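Local coordinates for protein ATP phosphoribosyltransferase (Thermotoga maritima, PDB 1O63) that probably catalyses the first step of histidine biosynthesis, joining ATP to 5-phosphoribose 1-diphosphate to give phosphoribosyl-ATP and diphosphate, at residues A[48-53]-A[62-67]; A[77-82]-A[174-179]. All blocks are in the same frame, centred on the assembly; numbering follows the deposited sequence.

Contact 1: residues A[48-53]-A[62-67]; sequences FDVPTY and GFCGTD
V50 sets both methyls against the carbonyl oxygen of F63, with V50 CG1 3.4 Å and V50 CG2 3.3 Å from F63 O. That oxygen is buried and has no hydrogen-bonding partner in the model, so the valine meets it with C-H groups alone. CG1 stands anti to the backbone N (chi1 161°) and also comes to 4.0 Å from G62 CA, a close approach to the strand backbone that the bare glycine allows. Two residues along the strand, C64, which points toward the helix, brings its CB to 4.3 Å from V50 CB. At the far end the F48 ring reaches D67 obliquely, its CZ 4.2 Å from D67 O, in the first turn of helix 66-71, which starts right after G65 at the N-cap position.

Outside this shell, V50 also packs on V45, while F48 and P51 rest on V68. K72 NZ bonds both F48 O and T52 OG1, tying the start of one helix to the end of the next. D49 OD1 accepts from K131 N of the second subunit. Strand 40-45, helix 50-55 and strand 61-65 form a beta-alpha-beta crossover over strand 4-8, typical of the alpha/beta lobes of type 2 periplasmic-binding-protein folds.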
loop_
_atom_site.group_PDB
_atom_site.type_symbol
_atom_site.label_atom_id
_atom_site.label_comp_id
_atom_site.label_asym_id
_atom_site.label_seq_id
_atom_site.Cartn_x
_atom_site.Cartn_y
_atom_site.Cartn_z
ATOM N N PHE A 48 4.512 -2.581 6.849
ATOM C CA PHE A 48 4.230 -1.327 7.536
ATOM C C PHE A 48 3.297 -1.502 8.717
ATOM O O PHE A 48 3.281 -0.644 9.616
ATOM C CB PHE A 48 3.647 -0.276 6.558
ATOM C CG PHE A 48 4.760 0.625 6.054
ATOM C CD1 PHE A 48 5.508 0.256 4.948
ATOM C CD2 PHE A 48 5.079 1.795 6.710
ATOM C CE1 PHE A 48 6.538 1.056 4.486
ATOM C CE2 PHE A 48 6.107 2.592 6.256
ATOM C CZ PHE A 48 6.844 2.230 5.131
ATOM N N ASP A 49 2.623 -2.630 8.828
ATOM C CA ASP A 49 1.727 -2.870 9.963
ATOM C C ASP A 49 2.439 -3.533 11.130
ATOM O O ASP A 49 1.841 -3.681 12.188
ATOM C CB ASP A 49 0.551 -3.750 9.517
ATOM C CG ASP A 49 -0.351 -3.037 8.520
ATOM O OD1 ASP A 49 -1.021 -3.714 7.726
ATOM O OD2 ASP A 49 -0.383 -1.797 8.508
ATOM N N VAL A 50 3.702 -3.955 10.955
ATOM C CA VAL A 50 4.384 -4.618 12.095
ATOM C C VAL A 50 4.434 -3.727 13.300
ATOM O O VAL A 50 4.013 -4.120 14.419
ATOM C CB VAL A 50 5.757 -5.143 11.681
ATOM C CG1 VAL A 50 6.681 -5.410 12.869
ATOM C CG2 VAL A 50 5.601 -6.397 10.812
ATOM N N PRO A 51 4.854 -2.461 13.171
ATOM C CA PRO A 51 4.977 -1.592 14.319
ATOM C C PRO A 51 3.615 -1.270 14.921
ATOM O O PRO A 51 3.517 -1.118 16.148
ATOM C CB PRO A 51 5.696 -0.350 13.822
ATOM C CG PRO A 51 5.808 -0.476 12.353
ATOM C CD PRO A 51 5.530 -1.903 11.980
ATOM N N THR A 52 2.580 -1.225 14.086
ATOM C CA THR A 52 1.210 -1.014 14.579
ATOM C C THR A 52 0.777 -2.137 15.497
ATOM O O THR A 52 0.207 -1.910 16.585
ATOM C CB THR A 52 0.256 -0.936 13.371
ATOM O OG1 THR A 52 0.680 0.157 12.519
ATOM C CG2 THR A 52 -1.177 -0.736 13.796
ATOM N N TYR A 53 1.027 -3.397 15.133
ATOM C CA TYR A 53 0.677 -4.519 15.997
ATOM C C TYR A 53 1.418 -4.462 17.323
ATOM O O TYR A 53 0.868 -4.858 18.375
ATOM C CB TYR A 53 0.984 -5.879 15.300
ATOM C CG TYR A 53 -0.212 -6.296 14.443
ATOM C CD1 TYR A 53 -0.597 -5.546 13.335
ATOM C CD2 TYR A 53 -0.969 -7.391 14.789
ATOM C CE1 TYR A 53 -1.697 -5.913 12.581
ATOM C CE2 TYR A 53 -2.066 -7.765 14.062
ATOM C CZ TYR A 53 -2.434 -7.012 12.958
ATOM O OH TYR A 53 -3.550 -7.418 12.258
ATOM N N GLY A 62 8.524 -8.208 16.762
ATOM C CA GLY A 62 8.247 -8.105 15.333
ATOM C C GLY A 62 9.533 -7.852 14.549
ATOM O O GLY A 62 10.640 -7.825 15.105
ATOM N N PHE A 63 9.397 -7.924 13.224
ATOM C CA PHE A 63 10.468 -7.729 12.277
ATOM C C PHE A 63 9.970 -6.837 11.112
ATOM O O PHE A 63 8.829 -6.988 10.693
ATOM C CB PHE A 63 10.973 -9.047 11.679
ATOM C CG PHE A 63 11.321 -10.082 12.711
ATOM C CD1 PHE A 63 10.330 -10.883 13.264
ATOM C CD2 PHE A 63 12.618 -10.223 13.169
ATOM C CE1 PHE A 63 10.599 -11.816 14.231
ATOM C CE2 PHE A 63 12.909 -11.143 14.169
ATOM C CZ PHE A 63 11.913 -11.943 14.685
ATOM N N CYS A 64 10.818 -5.910 10.696
ATOM C CA CYS A 64 10.490 -5.054 9.564
ATOM C C CYS A 64 11.757 -4.448 8.967
ATOM O O CYS A 64 12.829 -4.497 9.571
ATOM C CB CYS A 64 9.476 -3.980 9.946
ATOM S SG CYS A 64 9.999 -2.941 11.332
ATOM N N GLY A 65 11.686 -3.958 7.738
ATOM C CA GLY A 65 12.898 -3.403 7.115
ATOM C C GLY A 65 13.190 -1.994 7.595
ATOM O O GLY A 65 12.394 -1.294 8.210
ATOM N N THR A 66 14.373 -1.494 7.168
ATOM C CA THR A 66 14.774 -0.143 7.535
ATOM C C THR A 66 13.825 0.904 6.965
ATOM O O THR A 66 13.599 1.947 7.591
ATOM C CB THR A 66 16.218 0.155 7.056
ATOM O OG1 THR A 66 17.037 -1.001 7.315
ATOM C CG2 THR A 66 16.789 1.345 7.805
ATOM N N ASP A 67 13.261 0.664 5.807
ATOM C CA ASP A 67 12.310 1.573 5.173
ATOM C C ASP A 67 11.128 1.812 6.105
ATOM O O ASP A 67 10.777 2.972 6.357
ATOM C CB ASP A 67 11.863 1.036 3.811
ATOM C CG ASP A 67 11.420 -0.407 3.836
ATOM O OD1 ASP A 67 10.428 -0.741 3.146
ATOM O OD2 ASP A 67 12.021 -1.251 4.537
#

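Contact 2: residues A[77-82]-A[174-179]; sequences IQPFFI and VVVNPV
The F80 ring carries V174 CG1 over the centre of one face, a CH-pi contact with the methyl 3.9 Å from the F80 ring centroid and 7° off the normal. CG1 gets there from the crowded position between backbone N and carbonyl carbon (chi1 52°), and the two side chains cross at about a right angle. Q196 and I199 of helix 185-204 also touch the F80 side chain. The same methyl meets the P79 ring, with P79 CG 3.6 Å from V174 CG1, and I82 brings its CD1 to 4.1 Å from V174 CB. P79 CD touches V176 CG2 as well, and the ring packs on L192. An alanine in place of P79 would probably open a gap beside the V174 and V176 methyls that CG and CD now fill.

At the other end I77 and V176 form a single antiparallel hydrogen-bonded pair. V176 N gives a short but bent bond to I77 O (2.7 Å, 139°), in the carbonyl plane; the return bond from I77 N to V176 O is weak. Between the pair and the F80 ring, V174 O is buried without a polar partner, and Q78 CA offers it a C-H at 3.3 Å. Q78 CG lies alongside V175 CG1, while its OE1 accepts from H173 ND1. A water accepts from V174 N at 3.0 Å and also lies within bonding reach of F80 O and Q78 OE1. N177 caps the following helix, its OD1 accepting from V179 N. With one bridge, and one of its two bonds weak, the alignment of the segments probably owes much to the V174 methyl lodged against P79 and F80, while the water supplies the bond that V174 N does not get from segment 77-82.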
loop_
_atom_site.group_PDB
_atom_site.type_symbol
_atom_site.label_atom_id
_atom_site.label_comp_id
_atom_site.label_asym_id
_atom_site.label_seq_id
_atom_site.Cartn_x
_atom_site.Cartn_y
_atom_site.Cartn_z
ATOM N N ILE A 77 11.804 -1.077 20.911
ATOM C CA ILE A 77 13.160 -1.475 21.239
ATOM C C ILE A 77 13.758 -2.423 20.219
ATOM O O ILE A 77 13.131 -3.418 19.849
ATOM C CB ILE A 77 13.104 -2.216 22.613
ATOM C CG1 ILE A 77 12.713 -1.189 23.703
ATOM C CG2 ILE A 77 14.388 -2.915 22.971
ATOM C CD1 ILE A 77 12.176 -1.920 24.937
ATOM N N GLN A 78 15.006 -2.181 19.828
ATOM C CA GLN A 78 15.711 -3.076 18.921
ATOM C C GLN A 78 16.795 -3.799 19.721
ATOM O O GLN A 78 17.784 -3.133 20.085
ATOM C CB GLN A 78 16.396 -2.291 17.784
ATOM C CG GLN A 78 15.451 -1.708 16.752
ATOM C CD GLN A 78 16.191 -1.161 15.528
ATOM O OE1 GLN A 78 17.068 -1.832 14.944
ATOM N NE2 GLN A 78 15.822 0.045 15.156
ATOM N N PRO A 79 16.608 -5.066 20.055
ATOM C CA PRO A 79 17.529 -5.754 20.933
ATOM C C PRO A 79 18.875 -5.984 20.278
ATOM O O PRO A 79 19.896 -5.981 20.957
ATOM C CB PRO A 79 16.831 -7.071 21.272
ATOM C CG PRO A 79 15.863 -7.266 20.125
ATOM C CD PRO A 79 15.390 -5.873 19.811
ATOM N N PHE A 80 18.887 -6.236 18.967
ATOM C CA PHE A 80 20.165 -6.489 18.291
ATOM C C PHE A 80 20.086 -6.196 16.803
ATOM O O PHE A 80 19.014 -5.937 16.248
ATOM C CB PHE A 80 20.640 -7.905 18.578
ATOM C CG PHE A 80 19.741 -9.010 18.122
ATOM C CD1 PHE A 80 19.828 -9.511 16.830
ATOM C CD2 PHE A 80 18.812 -9.576 18.985
ATOM C CE1 PHE A 80 19.016 -10.542 16.400
ATOM C CE2 PHE A 80 18.000 -10.607 18.566
ATOM C CZ PHE A 80 18.092 -11.095 17.288
ATOM N N PHE A 81 21.235 -6.327 16.146
ATOM C CA PHE A 81 21.413 -6.035 14.726
ATOM C C PHE A 81 21.350 -7.236 13.815
ATOM O O PHE A 81 22.050 -8.230 13.994
ATOM C CB PHE A 81 22.816 -5.365 14.605
ATOM C CG PHE A 81 23.206 -4.904 13.237
ATOM C CD1 PHE A 81 23.835 -5.755 12.343
ATOM C CD2 PHE A 81 23.000 -3.587 12.846
ATOM C CE1 PHE A 81 24.205 -5.321 11.082
ATOM C CE2 PHE A 81 23.382 -3.150 11.600
ATOM C CZ PHE A 81 23.985 -4.018 10.708
ATOM N N ILE A 82 20.561 -7.166 12.738
ATOM C CA ILE A 82 20.496 -8.283 11.767
ATOM C C ILE A 82 21.243 -7.870 10.505
ATOM O O ILE A 82 20.812 -7.003 9.747
ATOM C CB ILE A 82 19.050 -8.669 11.478
ATOM C CG1 ILE A 82 18.328 -9.039 12.789
ATOM C CG2 ILE A 82 18.987 -9.839 10.489
ATOM C CD1 ILE A 82 16.824 -9.230 12.622
ATOM N N VAL A 174 14.883 -6.367 14.246
ATOM C CA VAL A 174 13.978 -6.991 15.234
ATOM C C VAL A 174 13.534 -5.895 16.207
ATOM O O VAL A 174 14.354 -5.061 16.634
ATOM C CB VAL A 174 14.579 -8.177 15.944
ATOM C CG1 VAL A 174 15.940 -7.838 16.546
ATOM C CG2 VAL A 174 13.654 -8.689 17.074
ATOM N N VAL A 175 12.231 -5.830 16.487
ATOM C CA VAL A 175 11.667 -4.781 17.324
ATOM C C VAL A 175 10.793 -5.417 18.406
ATOM O O VAL A 175 10.158 -6.445 18.143
ATOM C CB VAL A 175 10.847 -3.747 16.559
ATOM C CG1 VAL A 175 11.765 -2.718 15.900
ATOM C CG2 VAL A 175 9.908 -4.375 15.535
ATOM N N VAL A 176 10.831 -4.865 19.612
ATOM C CA VAL A 176 10.121 -5.498 20.729
ATOM C C VAL A 176 9.150 -4.507 21.364
ATOM O O VAL A 176 9.506 -3.361 21.612
ATOM C CB VAL A 176 11.113 -5.991 21.801
ATOM C CG1 VAL A 176 10.420 -6.517 23.053
ATOM C CG2 VAL A 176 12.021 -7.128 21.282
ATOM N N ASN A 177 7.954 -4.978 21.687
ATOM C CA ASN A 177 6.990 -4.142 22.441
ATOM C C ASN A 177 7.564 -3.924 23.838
ATOM O O ASN A 177 7.872 -4.868 24.564
ATOM C CB ASN A 177 5.675 -4.916 22.492
ATOM C CG ASN A 177 4.597 -4.360 23.385
ATOM O OD1 ASN A 177 4.675 -3.244 23.889
ATOM N ND2 ASN A 177 3.552 -5.162 23.572
ATOM N N PRO A 178 7.794 -2.682 24.239
ATOM C CA PRO A 178 8.357 -2.357 25.531
ATOM C C PRO A 178 7.617 -2.935 26.721
ATOM O O PRO A 178 8.214 -3.261 27.755
ATOM C CB PRO A 178 8.348 -0.834 25.589
ATOM C CG PRO A 178 7.582 -0.365 24.421
ATOM C CD PRO A 178 7.541 -1.477 23.416
ATOM N N VAL A 179 6.301 -3.028 26.674
ATOM C CA VAL A 179 5.528 -3.619 27.760
ATOM C C VAL A 179 5.817 -5.105 27.907
ATOM O O VAL A 179 5.939 -5.627 29.026
ATOM C CB VAL A 179 4.014 -3.429 27.542
ATOM C CG1 VAL A 179 3.220 -4.213 28.566
ATOM C CG2 VAL A 179 3.647 -1.957 27.589
HETATM O O HOH W 1 17.446 -4.858 14.434
#

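In the fold
The two contacts lie in series along the chain: contact 1 ends inside the first turn of helix 66-71, and the chain leaves that helix to enter segment 77-82, whose partner comes more than 90 residues later. Their centres are 11 Å apart and they meet in one mixed sheet, where strands 61-65 and 161-176 are antiparallel neighbours. G62 N probably donates to V175 O at 2.8 Å, and F63 CE2 packs on V174 CB at 3.8 Å. L54 of helix 50-55 touches V175, while helix 185-204 packs on P79, F80 and I82 of contact 2. Strands 81-94 and 161-176 run on as a long antiparallel pair, consistent with the two-lobed architecture of the family.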